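Local coordinates for alpha-L-rhamnosidase (Klebsiella oxytoca, PDB 4XHC), which hydrolyses alpha-L-rhamnosidic bonds as a two-domain member of glycoside hydrolase family 78, with the product sugar rhamnose bound in its pocket, at residues Cys136-Phe139 against Ser140-Gln143; Ala218-Asn221 against Val222-Thr226; Tyr499-Asp502 against Thr503-Ile507; Ser531-Pro534 against Ala535-Arg539. One frame throughout, in Å; residues are numbered along the deposited sequence.

Contact 1 (Cys136-Phe139 against Ser140-Gln143); sequences CEPF and SDYQ
Pro-138 and Phe-139 turn their carbonyl oxygens onto the amides of Asp-141 and Tyr-142, and these two bonds are the close-knit part of the contact. Asp-141 N reaches Pro-138 O at 3.2 Å, and Tyr-142 N reaches Phe-139 O at 3.0 Å. Both are nearly straight at the hydrogen (165° each). CB of Tyr-142 also lies near the second acceptor, 3.3 Å from Phe-139 O. Two successive bonds of the i to i+3 kind, with Phe-139 and Ser-140 both in helical backbone angles, define a single short 3-10 turn. It sits in the loop between strands 122-129 and 153-158 of the N-terminal domain, which is built largely of antiparallel sheets.

The side chains over the Pro-138 flank meet much less closely. OD2 of Asp-141 comes across the proline ring 3.5 Å from CG of Pro-138, a van der Waals approach rather than a polar bond. CB of Pro-138 has OG of Ser-140 at 3.9 Å, and all three residues lie at the surface of the chain. Away from this flank the two aromatic side chains leave the turn for other partners. Phe-139 packs on Leu-151. Tyr-142, its CG anti to the backbone N (chi1 169°), sends its ring against Ser-148, Ser-520 and Ile-523, and its OH is hydrogen-bonded to Leu-146 O.

Contact 2 (Ala218-Asn221 against Val222-Thr226); sequences AIDN and VAVLT
Ala-218, Ile-219, Asp-220 and Asn-221 each accept a hydrogen bond from the residue four places on, and the N-H...O angles of 158° to 165° fit a continuous alpha-helix; the two shortest are Ala-223 N to Ile-219 O and Val-224 N to Asp-220 O, both 2.9 Å. Side chains lie close over these carbonyls. CG2 of Val-224 is 3.3 Å from Asp-220 O and 4.0 Å from OD2 of the same aspartate, so one methyl branch touches both backbone and carboxylate. CG2 of Val-222 rests 3.5 Å from Ala-218 O. The Asp-220 carboxylate, its CG anti to the backbone N (chi1 178°), has its main partner elsewhere, in a salt bridge to Arg-539.

One turn further, Thr-226 OG1 folds back to Val-222 O at 2.6 Å. That oxygen also receives Thr-226 N at 3.1 Å, and the two donors arrive from opposite faces of the carbonyl plane. The hydroxyl is gripped a second time by the N-H of Phe-504, which joins the helix to the loop beside it. Helix-on-helix packing of this kind, against 482-498 and 534-540, is consistent with the (alpha/alpha)6 barrel of six-hairpin glycosidases.

Contact 3 (Tyr499-Asp502 against Thr503-Ile507); sequences YGAD and TFWEI. With RAM (alpha-L-rhamnopyranose), chain C.
Trp-505 reaches back to Ala-501 and Tyr-499, and its side chain can be followed outward. With CG anti to the carbonyl carbon (chi1 -52°), CB and CG carry the indole toward residues 499-502. Contact begins at the five-membered ring: NE1 lies 3.5 Å from CB of Ala-501. CE2, at 4.0 Å, and CZ2, at 4.1 Å, continue along the same Ala-501 methyl, which approaches the indole obliquely. At the far end CH2 meets CD2 of Tyr-499 at 4.2 Å, the two side chains crossing at about a right angle. Tyr-526 and Phe-508 add edge-to-face contacts to the indole, and Met-496 of helix 482-498 also touches it.

Helix 482-498 ends just before this in a Schellman motif, with Gly-500 at positive phi (105°). Beyond the turn, Asp-502 forms a salt bridge with Arg-174, and Thr-503 OG1 is hydrogen-bonded to Tyr-526 O.

One residue past the tryptophan, Glu-506 extends in the other direction, into the rhamnose pocket. Its OE2 accepts the 2-hydroxyl of the sugar, RAM O2, at 2.6 Å, and also bonds Tyr-518 OH. OE1 is held by Arg-241 and Ser-525 N. The chemistry therefore divides sharply: apolar contact seats Trp-505, while its neighbour's carboxylate, fixed at both oxygens, reads the sugar's O2 directly.

Contact 4 (Ser531-Pro534 against Ala535-Arg539); sequences SCTP and AWFIR
Pro-534, Thr-533 and Ala-535 bury most of the surface in this helix start, and each meets the first turn differently. Pro-534 O accepts Ile-538 N at 2.8 Å. The isoleucine side chain runs alongside that carbonyl and ends with CD1 4.3 Å from CB of Pro-534.

Thr-533 O takes Phe-537 N at 3.0 Å and a weak second bond from Trp-536 N. The Thr-533 and Phe-537 side chains lie side by side, pointing the same way, with CE2 of the ring 3.9 Å from OG1 and 4.1 Å from CB of the threonine. His-470 is hydrogen-bonded to that hydroxyl and also meets the Phe-537 ring.

Ala-535 turns back on Cys-532: its CB is 3.6 Å from Cys-532 O, to which its N makes only a weak bond. The same methyl packs on Ala-223 and Val-256, between helices 214-230 and 247-259. Since proline has no N-H to offer, Pro-534 can begin the helix without leaving a buried donor, while the carbonyls of Thr-533 and Pro-534 are used at once by the amides of the first turn.

Contacts 2, 3 and 4 form one neighbourhood in the catalytic domain. Contacts 2 and 4 are nearest, their centres 8 Å apart, and are tied by the salt bridge from Asp-220 OD2 to Arg-539 NH2 at 2.9 Å. Contact 3 joins contact 2 through Thr-226 OG1 and Phe-504 N, 3.0 Å apart, and contact 4 through Trp-505 O and Ser-531 OG, 2.6 Å apart in a probable hydrogen bond. Only contact 3 reaches the sugar; contacts 2 and 4 each bond a residue within two positions of Glu-506. Contact 1 stands apart in the N-terminal domain, its centre about 21 Å from that of contact 3, although the side chain of Tyr-142 is about 11 Å from the rhamnose.

Contact 1 (Cys136-Phe139 against Ser140-Gln143)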
loop_
_atom_site.group_PDB
_atom_site.type_symbol
_atom_site.label_atom_id
_atom_site.label_comp_id
_atom_site.label_asym_id
_atom_site.label_seq_id
_atom_site.Cartn_x
_atom_site.Cartn_y
_atom_site.Cartn_z
ATOM N N CYS A 136 5.122 17.157 6.729
ATOM C CA CYS A 136 6.180 17.334 7.734
ATOM C C CYS A 136 5.808 16.835 9.120
ATOM O O CYS A 136 6.666 16.396 9.863
ATOM C CB CYS A 136 6.558 18.800 7.846
ATOM S SG CYS A 136 7.029 19.482 6.253
ATOM N N GLU A 137 4.533 16.925 9.482
ATOM C CA GLU A 137 4.066 16.407 10.761
ATOM C C GLU A 137 3.668 14.945 10.554
ATOM O O GLU A 137 3.022 14.609 9.555
ATOM C CB GLU A 137 2.868 17.207 11.278
ATOM C CG GLU A 137 2.993 18.726 11.182
ATOM C CD GLU A 137 3.512 19.394 12.434
ATOM O OE1 GLU A 137 4.239 18.753 13.222
ATOM O OE2 GLU A 137 3.187 20.586 12.621
ATOM N N PRO A 138 4.062 14.065 11.490
ATOM C CA PRO A 138 3.753 12.648 11.302
ATOM C C PRO A 138 2.267 12.347 11.542
ATOM O O PRO A 138 1.683 12.834 12.521
ATOM C CB PRO A 138 4.647 11.961 12.341
ATOM C CG PRO A 138 4.780 12.970 13.431
ATOM C CD PRO A 138 4.750 14.319 12.773
ATOM N N PHE A 139 1.675 11.553 10.650
ATOM C CA PHE A 139 0.268 11.143 10.773
ATOM C C PHE A 139 0.010 10.293 12.014
ATOM O O PHE A 139 -1.088 10.292 12.544
ATOM C CB PHE A 139 -0.194 10.367 9.537
ATOM C CG PHE A 139 -0.298 11.195 8.268
ATOM C CD1 PHE A 139 -0.246 12.585 8.289
ATOM C CD2 PHE A 139 -0.482 10.570 7.046
ATOM C CE1 PHE A 139 -0.346 13.322 7.119
ATOM C CE2 PHE A 139 -0.590 11.308 5.878
ATOM C CZ PHE A 139 -0.517 12.686 5.913
ATOM N N SER A 140 1.025 9.579 12.486
ATOM C CA SER A 140 0.890 8.780 13.703
ATOM C C SER A 140 0.524 9.601 14.958
ATOM O O SER A 140 0.134 9.022 15.966
ATOM C CB SER A 140 2.172 7.973 13.948
ATOM O OG SER A 140 3.276 8.830 14.203
ATOM N N ASP A 141 0.656 10.925 14.919
ATOM C CA ASP A 141 0.300 11.758 16.077
ATOM C C ASP A 141 -1.123 12.296 16.022
ATOM O O ASP A 141 -1.559 12.987 16.934
ATOM C CB ASP A 141 1.283 12.929 16.241
ATOM C CG ASP A 141 2.698 12.480 16.632
ATOM O OD1 ASP A 141 2.935 11.267 16.886
ATOM O OD2 ASP A 141 3.585 13.369 16.661
ATOM N N TYR A 142 -1.845 11.992 14.950
ATOM C CA TYR A 142 -3.234 12.438 14.816
ATOM C C TYR A 142 -4.119 11.861 15.928
ATOM O O TYR A 142 -4.127 10.659 16.123
ATOM C CB TYR A 142 -3.791 12.033 13.450
ATOM C CG TYR A 142 -5.283 12.225 13.374
ATOM C CD1 TYR A 142 -5.816 13.496 13.256
ATOM C CD2 TYR A 142 -6.158 11.147 13.443
ATOM C CE1 TYR A 142 -7.178 13.693 13.189
ATOM C CE2 TYR A 142 -7.526 11.332 13.373
ATOM C CZ TYR A 142 -8.029 12.611 13.248
ATOM O OH TYR A 142 -9.372 12.828 13.187
ATOM N N GLN A 143 -4.827 12.717 16.664
ATOM C CA GLN A 143 -5.647 12.281 17.810
ATOM C C GLN A 143 -7.077 12.836 17.770
ATOM O O GLN A 143 -7.584 13.374 18.763
ATOM C CB GLN A 143 -4.994 12.743 19.128
ATOM C CG GLN A 143 -3.504 12.450 19.311
ATOM C CD GLN A 143 -3.223 11.050 19.845
ATOM O OE1 GLN A 143 -3.670 10.680 20.948
ATOM N NE2 GLN A 143 -2.446 10.275 19.088
#

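Contact 2 (Ala218-Asn221 against Val222-Thr226)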
loop_
_atom_site.group_PDB
_atom_site.type_symbol
_atom_site.label_atom_id
_atom_site.label_comp_id
_atom_site.label_asym_id
_atom_site.label_seq_id
_atom_site.Cartn_x
_atom_site.Cartn_y
_atom_site.Cartn_z
ATOM N N ALA A 218 -7.606 39.163 -6.706
ATOM C CA ALA A 218 -6.796 38.071 -6.158
ATOM C C ALA A 218 -7.640 37.075 -5.358
ATOM O O ALA A 218 -7.439 35.867 -5.452
ATOM C CB ALA A 218 -5.683 38.634 -5.287
ATOM N N ILE A 219 -8.584 37.598 -4.582
ATOM C CA ILE A 219 -9.522 36.778 -3.813
ATOM C C ILE A 219 -10.463 35.996 -4.729
ATOM O O ILE A 219 -10.721 34.813 -4.508
ATOM C CB ILE A 219 -10.340 37.652 -2.835
ATOM C CG1 ILE A 219 -9.434 38.141 -1.705
ATOM C CG2 ILE A 219 -11.517 36.886 -2.254
ATOM C CD1 ILE A 219 -10.025 39.258 -0.869
ATOM N N ASP A 220 -10.982 36.664 -5.751
ATOM C CA ASP A 220 -11.836 36.001 -6.729
ATOM C C ASP A 220 -11.109 34.844 -7.430
ATOM O O ASP A 220 -11.701 33.785 -7.634
ATOM C CB ASP A 220 -12.357 37.009 -7.756
ATOM C CG ASP A 220 -13.217 36.358 -8.833
ATOM O OD1 ASP A 220 -14.420 36.101 -8.583
ATOM O OD2 ASP A 220 -12.684 36.110 -9.940
ATOM N N ASN A 221 -9.839 35.034 -7.785
ATOM C CA ASN A 221 -9.069 33.965 -8.435
ATOM C C ASN A 221 -8.946 32.733 -7.558
ATOM O O ASN A 221 -9.137 31.612 -8.023
ATOM C CB ASN A 221 -7.680 34.440 -8.849
ATOM C CG ASN A 221 -7.718 35.362 -10.045
ATOM O OD1 ASN A 221 -8.554 35.215 -10.939
ATOM N ND2 ASN A 221 -6.809 36.321 -10.074
ATOM N N VAL A 222 -8.645 32.937 -6.287
ATOM C CA VAL A 222 -8.549 31.820 -5.355
ATOM C C VAL A 222 -9.906 31.142 -5.150
ATOM O O VAL A 222 -9.988 29.916 -5.071
ATOM C CB VAL A 222 -7.961 32.289 -4.020
ATOM C CG1 VAL A 222 -8.094 31.213 -2.951
ATOM C CG2 VAL A 222 -6.501 32.679 -4.217
ATOM N N ALA A 223 -10.967 31.940 -5.080
ATOM C CA ALA A 223 -12.328 31.421 -4.932
ATOM C C ALA A 223 -12.732 30.519 -6.088
ATOM O O ALA A 223 -13.231 29.425 -5.883
ATOM C CB ALA A 223 -13.312 32.571 -4.813
ATOM N N VAL A 224 -12.509 30.990 -7.305
ATOM C CA VAL A 224 -12.888 30.239 -8.496
ATOM C C VAL A 224 -12.174 28.891 -8.556
ATOM O O VAL A 224 -12.802 27.886 -8.887
ATOM C CB VAL A 224 -12.627 31.055 -9.789
ATOM C CG1 VAL A 224 -12.797 30.191 -11.035
ATOM C CG2 VAL A 224 -13.567 32.252 -9.858
ATOM N N LEU A 225 -10.876 28.862 -8.243
ATOM C CA LEU A 225 -10.117 27.598 -8.239
ATOM C C LEU A 225 -10.677 26.644 -7.196
ATOM O O LEU A 225 -10.745 25.435 -7.431
ATOM C CB LEU A 225 -8.627 27.832 -7.975
ATOM C CG LEU A 225 -7.731 26.582 -7.893
ATOM C CD1 LEU A 225 -7.857 25.716 -9.144
ATOM C CD2 LEU A 225 -6.272 26.966 -7.636
ATOM N N THR A 226 -11.076 27.200 -6.051
ATOM C CA THR A 226 -11.692 26.431 -4.980
ATOM C C THR A 226 -12.936 25.717 -5.475
ATOM O O THR A 226 -13.111 24.522 -5.239
ATOM C CB THR A 226 -12.085 27.323 -3.782
ATOM O OG1 THR A 226 -10.968 28.130 -3.391
ATOM C CG2 THR A 226 -12.520 26.470 -2.612
#

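Contact 3 (Tyr499-Asp502 against Thr503-Ile507)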
loop_
_atom_site.group_PDB
_atom_site.type_symbol
_atom_site.label_atom_id
_atom_site.label_comp_id
_atom_site.label_asym_id
_atom_site.label_seq_id
_atom_site.Cartn_x
_atom_site.Cartn_y
_atom_site.Cartn_z
ATOM N N TYR A 499 -1.573 34.676 3.612
ATOM C CA TYR A 499 -0.910 33.501 4.182
ATOM C C TYR A 499 -0.392 32.529 3.109
ATOM O O TYR A 499 0.388 31.638 3.416
ATOM C CB TYR A 499 -1.857 32.720 5.111
ATOM C CG TYR A 499 -2.023 33.229 6.544
ATOM C CD1 TYR A 499 -0.928 33.439 7.381
ATOM C CD2 TYR A 499 -3.297 33.437 7.076
ATOM C CE1 TYR A 499 -1.100 33.881 8.687
ATOM C CE2 TYR A 499 -3.474 33.880 8.376
ATOM C CZ TYR A 499 -2.378 34.094 9.176
ATOM O OH TYR A 499 -2.589 34.523 10.460
ATOM N N GLY A 500 -0.858 32.672 1.873
ATOM C CA GLY A 500 -0.365 31.879 0.745
ATOM C C GLY A 500 -1.309 30.781 0.270
ATOM O O GLY A 500 -0.870 29.839 -0.378
ATOM N N ALA A 501 -2.603 30.912 0.554
ATOM C CA ALA A 501 -3.585 29.897 0.174
ATOM C C ALA A 501 -3.820 29.876 -1.330
ATOM O O ALA A 501 -3.959 30.924 -1.947
ATOM C CB ALA A 501 -4.899 30.144 0.890
ATOM N N ASP A 502 -3.848 28.677 -1.913
ATOM C CA ASP A 502 -4.227 28.493 -3.318
ATOM C C ASP A 502 -5.743 28.354 -3.453
ATOM O O ASP A 502 -6.319 28.701 -4.495
ATOM C CB ASP A 502 -3.574 27.240 -3.889
ATOM C CG ASP A 502 -2.064 27.321 -3.909
ATOM O OD1 ASP A 502 -1.525 28.180 -4.643
ATOM O OD2 ASP A 502 -1.420 26.500 -3.210
ATOM N N THR A 503 -6.357 27.816 -2.396
ATOM C CA THR A 503 -7.797 27.608 -2.302
ATOM C C THR A 503 -8.258 27.974 -0.898
ATOM O O THR A 503 -7.474 27.907 0.043
ATOM C CB THR A 503 -8.158 26.144 -2.572
ATOM O OG1 THR A 503 -7.396 25.299 -1.716
ATOM C CG2 THR A 503 -7.849 25.786 -3.999
ATOM N N PHE A 504 -9.524 28.358 -0.748
ATOM C CA PHE A 504 -10.019 28.770 0.564
ATOM C C PHE A 504 -10.363 27.585 1.475
ATOM O O PHE A 504 -10.766 26.510 1.017
ATOM C CB PHE A 504 -11.188 29.754 0.439
ATOM C CG PHE A 504 -10.772 31.107 -0.055
ATOM C CD1 PHE A 504 -9.720 31.783 0.545
ATOM C CD2 PHE A 504 -11.406 31.697 -1.129
ATOM C CE1 PHE A 504 -9.313 33.022 0.086
ATOM C CE2 PHE A 504 -11.005 32.938 -1.592
ATOM C CZ PHE A 504 -9.955 33.600 -0.982
ATOM N N TRP A 505 -10.216 27.817 2.778
ATOM C CA TRP A 505 -10.194 26.745 3.766
ATOM C C TRP A 505 -11.571 26.453 4.345
ATOM O O TRP A 505 -12.415 27.338 4.428
ATOM C CB TRP A 505 -9.234 27.105 4.907
ATOM C CG TRP A 505 -7.844 27.503 4.457
ATOM C CD1 TRP A 505 -7.249 27.222 3.261
ATOM C CD2 TRP A 505 -6.881 28.240 5.216
ATOM N NE1 TRP A 505 -5.979 27.748 3.229
ATOM C CE2 TRP A 505 -5.732 28.380 4.416
ATOM C CE3 TRP A 505 -6.886 28.803 6.494
ATOM C CZ2 TRP A 505 -4.598 29.060 4.852
ATOM C CZ3 TRP A 505 -5.761 29.476 6.927
ATOM C CH2 TRP A 505 -4.632 29.601 6.110
ATOM N N GLU A 506 -11.775 25.208 4.761
ATOM C CA GLU A 506 -12.980 24.817 5.482
ATOM C C GLU A 506 -13.141 25.597 6.807
ATOM O O GLU A 506 -14.223 26.114 7.106
ATOM C CB GLU A 506 -12.926 23.327 5.775
ATOM C CG GLU A 506 -14.140 22.765 6.506
ATOM C CD GLU A 506 -13.909 21.362 7.031
ATOM O OE1 GLU A 506 -12.722 20.985 7.162
ATOM O OE2 GLU A 506 -14.891 20.620 7.292
ATOM N N ILE A 507 -12.059 25.668 7.578
ATOM C CA ILE A 507 -12.054 26.276 8.908
ATOM C C ILE A 507 -11.117 27.485 8.936
ATOM O O ILE A 507 -9.992 27.392 8.460
ATOM C CB ILE A 507 -11.516 25.260 9.956
ATOM C CG1 ILE A 507 -12.283 23.930 9.899
ATOM C CG2 ILE A 507 -11.535 25.849 11.357
ATOM C CD1 ILE A 507 -13.773 24.040 10.132
HETATM C C1 RAM C . -18.529 18.828 8.062
HETATM C C2 RAM C . -18.054 19.561 6.823
HETATM C C3 RAM C . -19.224 19.896 5.917
HETATM C C4 RAM C . -20.388 20.382 6.762
HETATM C C5 RAM C . -20.897 19.223 7.603
HETATM C C6 RAM C . -21.465 19.653 8.932
HETATM O O1 RAM C . -17.640 17.815 8.327
HETATM O O2 RAM C . -17.459 20.768 7.273
HETATM O O3 RAM C . -18.860 20.903 4.971
HETATM O O4 RAM C . -21.440 20.846 5.936
HETATM O O5 RAM C . -19.829 18.286 7.861
#

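Contact 4 (Ser531-Pro534 against Ala535-Arg539)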
loop_
_atom_site.group_PDB
_atom_site.type_symbol
_atom_site.label_atom_id
_atom_site.label_comp_id
_atom_site.label_asym_id
_atom_site.label_seq_id
_atom_site.Cartn_x
_atom_site.Cartn_y
_atom_site.Cartn_z
ATOM N N SER A 531 -16.493 28.105 1.233
ATOM C CA SER A 531 -15.684 29.297 1.500
ATOM C C SER A 531 -15.350 30.136 0.261
ATOM O O SER A 531 -14.546 31.054 0.359
ATOM C CB SER A 531 -14.366 28.896 2.160
ATOM O OG SER A 531 -14.597 28.099 3.303
ATOM N N CYS A 532 -15.966 29.850 -0.882
ATOM C CA CYS A 532 -15.624 30.553 -2.122
ATOM C C CYS A 532 -16.670 31.586 -2.580
ATOM O O CYS A 532 -16.660 32.013 -3.738
ATOM C CB CYS A 532 -15.376 29.539 -3.245
ATOM S SG CYS A 532 -16.871 28.775 -3.915
ATOM N N THR A 533 -17.538 32.017 -1.671
ATOM C CA THR A 533 -18.620 32.924 -2.035
ATOM C C THR A 533 -18.190 34.346 -2.387
ATOM O O THR A 533 -18.933 35.050 -3.071
ATOM C CB THR A 533 -19.690 32.997 -0.941
ATOM O OG1 THR A 533 -19.063 33.102 0.339
ATOM C CG2 THR A 533 -20.557 31.761 -0.979
ATOM N N PRO A 534 -17.005 34.788 -1.936
ATOM C CA PRO A 534 -16.571 36.105 -2.400
ATOM C C PRO A 534 -16.649 36.302 -3.919
ATOM O O PRO A 534 -16.921 37.411 -4.385
ATOM C CB PRO A 534 -15.132 36.170 -1.919
ATOM C CG PRO A 534 -15.177 35.429 -0.626
ATOM C CD PRO A 534 -16.164 34.309 -0.826
ATOM N N ALA A 535 -16.418 35.240 -4.683
ATOM C CA ALA A 535 -16.619 35.302 -6.124
ATOM C C ALA A 535 -18.048 35.750 -6.480
ATOM O O ALA A 535 -18.240 36.579 -7.374
ATOM C CB ALA A 535 -16.303 33.956 -6.759
ATOM N N TRP A 536 -19.040 35.217 -5.764
ATOM C CA TRP A 536 -20.439 35.602 -5.978
ATOM C C TRP A 536 -20.686 37.055 -5.575
ATOM O O TRP A 536 -21.221 37.830 -6.360
ATOM C CB TRP A 536 -21.394 34.671 -5.217
ATOM C CG TRP A 536 -22.855 34.966 -5.453
ATOM C CD1 TRP A 536 -23.565 34.741 -6.599
ATOM C CD2 TRP A 536 -23.775 35.532 -4.523
ATOM N NE1 TRP A 536 -24.869 35.139 -6.441
ATOM C CE2 TRP A 536 -25.025 35.624 -5.171
ATOM C CE3 TRP A 536 -23.669 35.966 -3.201
ATOM C CZ2 TRP A 536 -26.157 36.138 -4.542
ATOM C CZ3 TRP A 536 -24.802 36.474 -2.574
ATOM C CH2 TRP A 536 -26.027 36.556 -3.249
ATOM N N PHE A 537 -20.288 37.419 -4.359
ATOM C CA PHE A 537 -20.439 38.798 -3.888
ATOM C C PHE A 537 -19.783 39.790 -4.850
ATOM O O PHE A 537 -20.370 40.819 -5.201
ATOM C CB PHE A 537 -19.830 38.979 -2.493
ATOM C CG PHE A 537 -20.586 38.281 -1.400
ATOM C CD1 PHE A 537 -21.924 38.571 -1.164
ATOM C CD2 PHE A 537 -19.952 37.353 -0.581
ATOM C CE1 PHE A 537 -22.619 37.934 -0.149
ATOM C CE2 PHE A 537 -20.640 36.712 0.435
ATOM C CZ PHE A 537 -21.973 37.004 0.653
ATOM N N ILE A 538 -18.564 39.478 -5.270
ATOM C CA ILE A 538 -17.799 40.390 -6.100
ATOM C C ILE A 538 -18.475 40.552 -7.459
ATOM O O ILE A 538 -18.644 41.673 -7.937
ATOM C CB ILE A 538 -16.327 39.935 -6.222
ATOM C CG1 ILE A 538 -15.620 40.157 -4.881
ATOM C CG2 ILE A 538 -15.593 40.705 -7.313
ATOM C CD1 ILE A 538 -14.362 39.340 -4.709
ATOM N N ARG A 539 -18.893 39.438 -8.052
ATOM C CA ARG A 539 -19.503 39.456 -9.385
ATOM C C ARG A 539 -20.952 39.940 -9.386
ATOM O O ARG A 539 -21.321 40.772 -10.202
ATOM C CB ARG A 539 -19.413 38.073 -10.033
ATOM C CG ARG A 539 -17.999 37.683 -10.428
ATOM C CD ARG A 539 -17.836 36.180 -10.542
ATOM N NE ARG A 539 -16.436 35.809 -10.737
ATOM C CZ ARG A 539 -15.898 35.425 -11.890
ATOM N NH1 ARG A 539 -16.622 35.336 -12.998
ATOM N NH2 ARG A 539 -14.612 35.113 -11.933
#